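Long-range contact in ATP grasp ligase (Microcystis aeruginosa MRC, PDB 5IG9), which probably uses ATP to form ester cross-links between side chains of a microviridin precursor peptide, as an ATP-grasp ligase: residues L269-D281 with I291-W303. Numbering follows the deposited sequence.
Sequences LMKYFGLNYGAID and IFLEINPVGEFFW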
ATOM      1  N   LEU A 269       1.064   8.314  19.660  1.00 45.84           N
ATOM      2  CA  LEU A 269       0.889   7.297  18.631  1.00 44.54           C
ATOM      3  C   LEU A 269       0.417   7.923  17.325  1.00 43.32           C
ATOM      4  O   LEU A 269       0.904   7.572  16.246  1.00 43.07           O
ATOM      5  CB  LEU A 269      -0.096   6.233  19.112  1.00 45.08           C
ATOM      6  CG  LEU A 269      -0.166   4.940  18.303  1.00 48.97           C
ATOM      7  CD1 LEU A 269       1.120   4.143  18.448  1.00 49.05           C
ATOM      8  CD2 LEU A 269      -1.362   4.124  18.747  1.00 49.88           C
ATOM      9  N   MET A 270      -0.529   8.859  17.407  1.00 46.86           N
ATOM     10  CA  MET A 270      -0.968   9.580  16.216  1.00 47.65           C
ATOM     11  C   MET A 270       0.173  10.397  15.620  1.00 46.48           C
ATOM     12  O   MET A 270       0.358  10.426  14.399  1.00 45.05           O
ATOM     13  CB  MET A 270      -2.149  10.490  16.561  1.00 47.60           C
ATOM     14  CG  MET A 270      -3.336   9.768  17.174  1.00 48.99           C
ATOM     15  SD  MET A 270      -4.298   8.820  15.985  1.00 49.77           S
ATOM     16  CE  MET A 270      -4.980  10.143  14.992  1.00 51.64           C
ATOM     17  N   LYS A 271       0.955  11.062  16.474  1.00 48.68           N
ATOM     18  CA  LYS A 271       2.027  11.921  15.981  1.00 47.51           C
ATOM     19  C   LYS A 271       3.132  11.112  15.311  1.00 45.79           C
ATOM     20  O   LYS A 271       3.743  11.572  14.340  1.00 44.14           O
ATOM     21  CB  LYS A 271       2.594  12.761  17.124  1.00 51.87           C
ATOM     22  CG  LYS A 271       3.603  13.800  16.673  1.00 60.22           C
ATOM     23  CD  LYS A 271       4.106  14.654  17.827  1.00 68.77           C
ATOM     24  CE  LYS A 271       4.957  13.841  18.789  1.00 75.75           C
ATOM     25  NZ  LYS A 271       5.829  14.714  19.624  1.00 79.94           N
ATOM     26  N   TYR A 272       3.408   9.907  15.815  1.00 42.36           N
ATOM     27  CA  TYR A 272       4.437   9.078  15.196  1.00 42.32           C
ATOM     28  C   TYR A 272       4.062   8.726  13.762  1.00 43.46           C
ATOM     29  O   TYR A 272       4.878   8.860  12.842  1.00 43.33           O
ATOM     30  CB  TYR A 272       4.670   7.808  16.018  1.00 43.84           C
ATOM     31  CG  TYR A 272       5.584   6.826  15.323  1.00 45.77           C
ATOM     32  CD1 TYR A 272       6.964   6.960  15.397  1.00 45.71           C
ATOM     33  CD2 TYR A 272       5.067   5.775  14.573  1.00 47.47           C
ATOM     34  CE1 TYR A 272       7.803   6.069  14.753  1.00 45.24           C
ATOM     35  CE2 TYR A 272       5.896   4.885  13.925  1.00 45.59           C
ATOM     36  CZ  TYR A 272       7.262   5.034  14.016  1.00 44.31           C
ATOM     37  OH  TYR A 272       8.084   4.139  13.368  1.00 47.92           O
ATOM     38  N   PHE A 273       2.828   8.274  13.552  1.00 46.63           N
ATOM     39  CA  PHE A 273       2.382   7.893  12.219  1.00 45.01           C
ATOM     40  C   PHE A 273       1.983   9.084  11.359  1.00 46.22           C
ATOM     41  O   PHE A 273       1.776   8.908  10.154  1.00 54.16           O
ATOM     42  CB  PHE A 273       1.213   6.907  12.315  1.00 43.80           C
ATOM     43  CG  PHE A 273       1.614   5.546  12.805  1.00 43.22           C
ATOM     44  CD1 PHE A 273       2.400   4.720  12.018  1.00 42.61           C
ATOM     45  CD2 PHE A 273       1.210   5.092  14.048  1.00 44.16           C
ATOM     46  CE1 PHE A 273       2.774   3.468  12.463  1.00 41.71           C
ATOM     47  CE2 PHE A 273       1.581   3.840  14.499  1.00 42.18           C
ATOM     48  CZ  PHE A 273       2.364   3.029  13.705  1.00 41.51           C
ATOM     49  N   GLY A 274       1.878  10.278  11.941  1.00 48.77           N
ATOM     50  CA  GLY A 274       1.500  11.461  11.191  1.00 48.76           C
ATOM     51  C   GLY A 274       0.024  11.580  10.888  1.00 50.63           C
ATOM     52  O   GLY A 274      -0.345  12.150   9.856  1.00 51.03           O
ATOM     53  N   LEU A 275      -0.836  11.064  11.756  1.00 45.33           N
ATOM     54  CA  LEU A 275      -2.266  11.045  11.500  1.00 45.01           C
ATOM     55  C   LEU A 275      -2.969  12.175  12.239  1.00 41.63           C
ATOM     56  O   LEU A 275      -2.586  12.552  13.349  1.00 47.27           O
ATOM     57  CB  LEU A 275      -2.875   9.705  11.914  1.00 46.45           C
ATOM     58  CG  LEU A 275      -2.388   8.473  11.152  1.00 48.72           C
ATOM     59  CD1 LEU A 275      -3.122   7.228  11.622  1.00 49.03           C
ATOM     60  CD2 LEU A 275      -2.553   8.662   9.654  1.00 48.16           C
ATOM     61  N   ASN A 276      -4.008  12.716  11.602  1.00 44.43           N
ATOM     62  CA  ASN A 276      -4.936  13.620  12.265  1.00 44.16           C
ATOM     63  C   ASN A 276      -6.335  13.029  12.396  1.00 44.90           C
ATOM     64  O   ASN A 276      -7.238  13.715  12.886  1.00 41.70           O
ATOM     65  CB  ASN A 276      -4.997  14.968  11.531  1.00 43.52           C
ATOM     66  CG  ASN A 276      -3.813  15.864  11.858  1.00 43.62           C
ATOM     67  OD1 ASN A 276      -3.573  16.199  13.019  1.00 42.59           O
ATOM     68  ND2 ASN A 276      -3.063  16.250  10.832  1.00 42.96           N
ATOM     69  N   TYR A 277      -6.538  11.784  11.970  1.00 41.97           N
ATOM     70  CA  TYR A 277      -7.748  11.032  12.269  1.00 39.89           C
ATOM     71  C   TYR A 277      -7.363   9.592  12.560  1.00 39.34           C
ATOM     72  O   TYR A 277      -6.416   9.060  11.976  1.00 39.58           O
ATOM     73  CB  TYR A 277      -8.773  11.072  11.124  1.00 39.78           C
ATOM     74  CG  TYR A 277      -9.961  10.158  11.354  1.00 41.38           C
ATOM     75  CD1 TYR A 277     -11.062  10.589  12.083  1.00 41.27           C
ATOM     76  CD2 TYR A 277      -9.974   8.859  10.856  1.00 40.26           C
ATOM     77  CE1 TYR A 277     -12.144   9.755  12.304  1.00 43.09           C
ATOM     78  CE2 TYR A 277     -11.050   8.019  11.073  1.00 39.36           C
ATOM     79  CZ  TYR A 277     -12.132   8.473  11.797  1.00 40.74           C
ATOM     80  OH  TYR A 277     -13.208   7.644  12.014  1.00 40.00           O
ATOM     81  N   GLY A 278      -8.103   8.965  13.471  1.00 38.50           N
ATOM     82  CA  GLY A 278      -7.857   7.574  13.800  1.00 38.24           C
ATOM     83  C   GLY A 278      -8.925   6.958  14.678  1.00 39.02           C
ATOM     84  O   GLY A 278      -9.393   7.589  15.630  1.00 40.14           O
ATOM     85  N   ALA A 279      -9.325   5.730  14.367  1.00 39.88           N
ATOM     86  CA  ALA A 279     -10.245   4.973  15.207  1.00 41.45           C
ATOM     87  C   ALA A 279      -9.438   3.919  15.954  1.00 41.88           C
ATOM     88  O   ALA A 279      -8.904   2.988  15.343  1.00 41.48           O
ATOM     89  CB  ALA A 279     -11.358   4.337  14.378  1.00 43.48           C
ATOM     90  N   ILE A 280      -9.346   4.077  17.272  1.00 42.02           N
ATOM     91  CA  ILE A 280      -8.502   3.247  18.122  1.00 40.42           C
ATOM     92  C   ILE A 280      -9.383   2.327  18.950  1.00 38.27           C
ATOM     93  O   ILE A 280     -10.406   2.754  19.497  1.00 38.59           O
ATOM     94  CB  ILE A 280      -7.603   4.105  19.032  1.00 41.01           C
ATOM     95  CG1 ILE A 280      -6.759   5.057  18.187  1.00 41.86           C
ATOM     96  CG2 ILE A 280      -6.725   3.219  19.912  1.00 40.07           C
ATOM     97  CD1 ILE A 280      -5.797   5.887  18.994  1.00 44.25           C
ATOM     98  N   ASP A 281      -8.977   1.066  19.042  1.00 36.57           N
ATOM     99  CA  ASP A 281      -9.669   0.060  19.830  1.00 37.90           C
ATOM    100  C   ASP A 281      -8.828  -0.275  21.053  1.00 39.77           C
ATOM    101  O   ASP A 281      -7.641  -0.593  20.926  1.00 39.20           O
ATOM    102  CB  ASP A 281      -9.929  -1.201  19.003  1.00 38.47           C
ATOM    103  CG  ASP A 281     -11.003  -0.996  17.956  1.00 39.93           C
ATOM    104  OD1 ASP A 281     -11.851  -0.110  18.162  1.00 42.53           O
ATOM    105  OD2 ASP A 281     -11.007  -1.725  16.941  1.00 45.32           O
ATOM    106  N   ILE A 291      -5.355  -1.981  27.596  1.00 44.28           N
ATOM    107  CA  ILE A 291      -4.628  -2.717  26.569  1.00 43.83           C
ATOM    108  C   ILE A 291      -4.946  -2.100  25.215  1.00 42.64           C
ATOM    109  O   ILE A 291      -6.118  -1.968  24.848  1.00 43.41           O
ATOM    110  CB  ILE A 291      -4.986  -4.214  26.585  1.00 46.30           C
ATOM    111  CG1 ILE A 291      -4.382  -4.905  27.811  1.00 46.13           C
ATOM    112  CG2 ILE A 291      -4.521  -4.894  25.306  1.00 48.78           C
ATOM    113  CD1 ILE A 291      -5.251  -4.852  29.048  1.00 46.86           C
ATOM    114  N   PHE A 292      -3.904  -1.720  24.480  1.00 42.57           N
ATOM    115  CA  PHE A 292      -4.070  -1.218  23.123  1.00 41.69           C
ATOM    116  C   PHE A 292      -4.254  -2.385  22.160  1.00 44.34           C
ATOM    117  O   PHE A 292      -3.476  -3.343  22.175  1.00 45.56           O
ATOM    118  CB  PHE A 292      -2.860  -0.382  22.708  1.00 39.01           C
ATOM    119  CG  PHE A 292      -2.853  -0.004  21.251  1.00 39.31           C
ATOM    120  CD1 PHE A 292      -3.562   1.101  20.809  1.00 40.60           C
ATOM    121  CD2 PHE A 292      -2.143  -0.753  20.325  1.00 38.82           C
ATOM    122  CE1 PHE A 292      -3.564   1.452  19.469  1.00 39.04           C
ATOM    123  CE2 PHE A 292      -2.142  -0.407  18.982  1.00 37.00           C
ATOM    124  CZ  PHE A 292      -2.852   0.697  18.557  1.00 37.40           C
ATOM    125  N   LEU A 293      -5.272  -2.295  21.305  1.00 39.08           N
ATOM    126  CA  LEU A 293      -5.539  -3.328  20.312  1.00 39.51           C
ATOM    127  C   LEU A 293      -5.157  -2.890  18.904  1.00 43.32           C
ATOM    128  O   LEU A 293      -4.331  -3.542  18.257  1.00 45.35           O
ATOM    129  CB  LEU A 293      -7.015  -3.741  20.350  1.00 36.62           C
ATOM    130  CG  LEU A 293      -7.515  -4.484  21.590  1.00 34.52           C
ATOM    131  CD1 LEU A 293      -8.958  -4.918  21.394  1.00 34.04           C
ATOM    132  CD2 LEU A 293      -6.627  -5.678  21.911  1.00 32.20           C
ATOM    133  N   GLU A 294      -5.731  -1.794  18.411  1.00 38.72           N
ATOM    134  CA  GLU A 294      -5.609  -1.452  17.003  1.00 42.21           C
ATOM    135  C   GLU A 294      -5.986   0.007  16.788  1.00 40.58           C
ATOM    136  O   GLU A 294      -6.879   0.529  17.456  1.00 40.42           O
ATOM    137  CB  GLU A 294      -6.506  -2.360  16.151  1.00 46.95           C
ATOM    138  CG  GLU A 294      -6.617  -1.974  14.684  1.00 54.68           C
ATOM    139  CD  GLU A 294      -7.574  -2.873  13.931  1.00 62.93           C
ATOM    140  OE1 GLU A 294      -7.754  -4.032  14.361  1.00 72.65           O
ATOM    141  OE2 GLU A 294      -8.154  -2.421  12.919  1.00 74.51           O
ATOM    142  N   ILE A 295      -5.298   0.655  15.854  1.00 43.46           N
ATOM    143  CA  ILE A 295      -5.709   1.947  15.321  1.00 44.21           C
ATOM    144  C   ILE A 295      -5.991   1.771  13.835  1.00 45.33           C
ATOM    145  O   ILE A 295      -5.145   1.264  13.087  1.00 43.73           O
ATOM    146  CB  ILE A 295      -4.652   3.042  15.557  1.00 47.00           C
ATOM    147  CG1 ILE A 295      -4.995   4.293  14.747  1.00 51.71           C
ATOM    148  CG2 ILE A 295      -3.261   2.545  15.211  1.00 49.31           C
ATOM    149  CD1 ILE A 295      -3.974   5.399  14.890  1.00 55.51           C
ATOM    150  N   ASN A 296      -7.185   2.172  13.414  1.00 47.41           N
ATOM    151  CA  ASN A 296      -7.558   2.124  12.008  1.00 46.98           C
ATOM    152  C   ASN A 296      -7.617   3.543  11.468  1.00 45.46           C
ATOM    153  O   ASN A 296      -8.529   4.300  11.835  1.00 51.36           O
ATOM    154  CB  ASN A 296      -8.901   1.420  11.825  1.00 47.66           C
ATOM    155  CG  ASN A 296      -9.258   1.210  10.365  1.00 47.22           C
ATOM    156  OD1 ASN A 296      -8.470   1.510   9.467  1.00 41.41           O
ATOM    157  ND2 ASN A 296     -10.448   0.676  10.122  1.00 53.95           N
ATOM    158  N   PRO A 297      -6.685   3.951  10.602  1.00 43.67           N
ATOM    159  CA  PRO A 297      -6.672   5.345  10.132  1.00 43.17           C
ATOM    160  C   PRO A 297      -7.898   5.742   9.326  1.00 41.99           C
ATOM    161  O   PRO A 297      -8.068   6.938   9.055  1.00 46.43           O
ATOM    162  CB  PRO A 297      -5.400   5.415   9.273  1.00 44.33           C
ATOM    163  CG  PRO A 297      -4.564   4.259   9.720  1.00 44.23           C
ATOM    164  CD  PRO A 297      -5.536   3.185  10.093  1.00 42.90           C
ATOM    165  N   VAL A 298      -8.749   4.794   8.934  1.00 44.54           N
ATOM    166  CA  VAL A 298      -9.962   5.106   8.184  1.00 45.56           C
ATOM    167  C   VAL A 298     -11.154   4.385   8.802  1.00 46.49           C
ATOM    168  O   VAL A 298     -12.126   4.064   8.110  1.00 45.83           O
ATOM    169  CB  VAL A 298      -9.811   4.738   6.696  1.00 46.23           C
ATOM    170  CG1 VAL A 298      -8.782   5.633   6.015  1.00 45.69           C
ATOM    171  CG2 VAL A 298      -9.429   3.273   6.547  1.00 45.08           C
ATOM    172  N   GLY A 299     -11.089   4.128  10.106  1.00 44.02           N
ATOM    173  CA  GLY A 299     -12.189   3.476  10.781  1.00 45.94           C
ATOM    174  C   GLY A 299     -13.428   4.346  10.842  1.00 48.05           C
ATOM    175  O   GLY A 299     -13.375   5.575  10.751  1.00 48.59           O
ATOM    176  N   GLU A 300     -14.565   3.674  11.011  1.00 47.35           N
ATOM    177  CA  GLU A 300     -15.861   4.331  10.993  1.00 47.61           C
ATOM    178  C   GLU A 300     -16.073   5.153  12.260  1.00 49.24           C
ATOM    179  O   GLU A 300     -15.340   5.033  13.245  1.00 54.87           O
ATOM    180  CB  GLU A 300     -16.983   3.301  10.842  1.00 47.15           C
ATOM    181  CG  GLU A 300     -17.135   2.744   9.439  1.00 45.31           C
ATOM    182  CD  GLU A 300     -17.807   3.723   8.499  1.00 49.84           C
ATOM    183  OE1 GLU A 300     -18.209   4.815   8.962  1.00 47.61           O
ATOM    184  OE2 GLU A 300     -17.934   3.402   7.299  1.00 51.84           O
ATOM    185  N   PHE A 301     -17.093   6.005  12.221  1.00 50.64           N
ATOM    186  CA  PHE A 301     -17.380   6.848  13.373  1.00 45.91           C
ATOM    187  C   PHE A 301     -18.863   7.171  13.445  1.00 47.71           C
ATOM    188  O   PHE A 301     -19.347   7.622  14.486  1.00 50.02           O
ATOM    189  CB  PHE A 301     -16.550   8.141  13.303  1.00 44.99           C
ATOM    190  CG  PHE A 301     -16.953   9.068  12.181  1.00 44.12           C
ATOM    191  CD1 PHE A 301     -17.929  10.032  12.378  1.00 42.94           C
ATOM    192  CD2 PHE A 301     -16.331   9.002  10.943  1.00 43.45           C
ATOM    193  CE1 PHE A 301     -18.297  10.895  11.360  1.00 43.89           C
ATOM    194  CE2 PHE A 301     -16.692   9.868   9.917  1.00 43.49           C
ATOM    195  CZ  PHE A 301     -17.676  10.815  10.126  1.00 43.16           C
ATOM    196  N   PHE A 302     -19.585   6.945  12.343  1.00 42.54           N
ATOM    197  CA  PHE A 302     -20.969   7.392  12.262  1.00 43.48           C
ATOM    198  C   PHE A 302     -21.848   6.726  13.314  1.00 45.81           C
ATOM    199  O   PHE A 302     -22.812   7.338  13.786  1.00 46.45           O
ATOM    200  CB  PHE A 302     -21.514   7.137  10.853  1.00 45.96           C
ATOM    201  CG  PHE A 302     -22.027   5.746  10.641  1.00 49.37           C
ATOM    202  CD1 PHE A 302     -21.159   4.699  10.401  1.00 50.36           C
ATOM    203  CD2 PHE A 302     -23.386   5.489  10.679  1.00 54.20           C
ATOM    204  CE1 PHE A 302     -21.637   3.417  10.212  1.00 50.99           C
ATOM    205  CE2 PHE A 302     -23.869   4.216  10.491  1.00 56.37           C
ATOM    206  CZ  PHE A 302     -22.996   3.176  10.256  1.00 53.68           C
ATOM    207  N   TRP A 303     -21.537   5.486  13.703  1.00 46.54           N
ATOM    208  CA  TRP A 303     -22.388   4.811  14.675  1.00 45.30           C
ATOM    209  C   TRP A 303     -22.163   5.304  16.095  1.00 46.95           C
ATOM    210  O   TRP A 303     -22.901   4.891  16.995  1.00 50.43           O
ATOM    211  CB  TRP A 303     -22.188   3.295  14.602  1.00 44.63           C
ATOM    212  CG  TRP A 303     -20.763   2.849  14.658  1.00 44.45           C
ATOM    213  CD1 TRP A 303     -19.914   2.689  13.604  1.00 43.90           C
ATOM    214  CD2 TRP A 303     -20.021   2.483  15.829  1.00 44.04           C
ATOM    215  NE1 TRP A 303     -18.688   2.257  14.043  1.00 45.04           N
ATOM    216  CE2 TRP A 303     -18.728   2.120  15.405  1.00 43.52           C
ATOM    217  CE3 TRP A 303     -20.323   2.429  17.195  1.00 44.16           C
ATOM    218  CZ2 TRP A 303     -17.737   1.712  16.296  1.00 45.65           C
ATOM    219  CZ3 TRP A 303     -19.338   2.023  18.078  1.00 45.62           C
ATOM    220  CH2 TRP A 303     -18.060   1.671  17.625  1.00 46.59           C
TER
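Phe292 meets two aliphatic side chains on the helix side of the antiparallel hairpin of strands 277-284 and 290-296: its CE1 lies 3.5 Å from Leu269 CD2, which comes from the opposite direction out of helix 260-273, and 3.6 Å from Ile280 CG2. Its side chain is long enough to bridge helix and partner strand. Next comes a classic beta bulge, in which Leu293 and Glu294 both face Asp281; Leu293 N gives Asp281 O a 2.9 Å bond, while that from Glu294 N is weak. The side chains of Asp281, Glu294 and Asn296 leave the sheet on one face, and the Asp281 carboxylate forms a salt bridge with Arg217. These three probably correspond to the magnesium-ATP site residues of ATP-grasp ligases. On the other face Ile295 and Ile280 form a non-hydrogen-bonded pair, Ile280 CG1 lying 3.9 Å from Ile295 CB; with CG1 anti to the backbone N (chi1 169°), Ile295 brings CD1 to 3.6 Å from Met270 SD. Asn296 pairs with Ala279 through two nearly straight backbone bonds, and its O also accepts from Gly299 N, closing a type I turn in which Pro297 suits the second position and lays CB against Leu275 CD1. At Gly299, a side chain would collide with Ala279 CB. The Tyr277 ring edge runs along this turn and its hydroxyl donates to Gly299 O, though the modelled separation is too short to take literally. A phenylalanine in place of Tyr277 would probably leave that carbonyl without this donor. Apolar contacts thus bind helix to hairpin, whereas backbone bonds and probably one phenol help set the course of the chain leaving the edge strand.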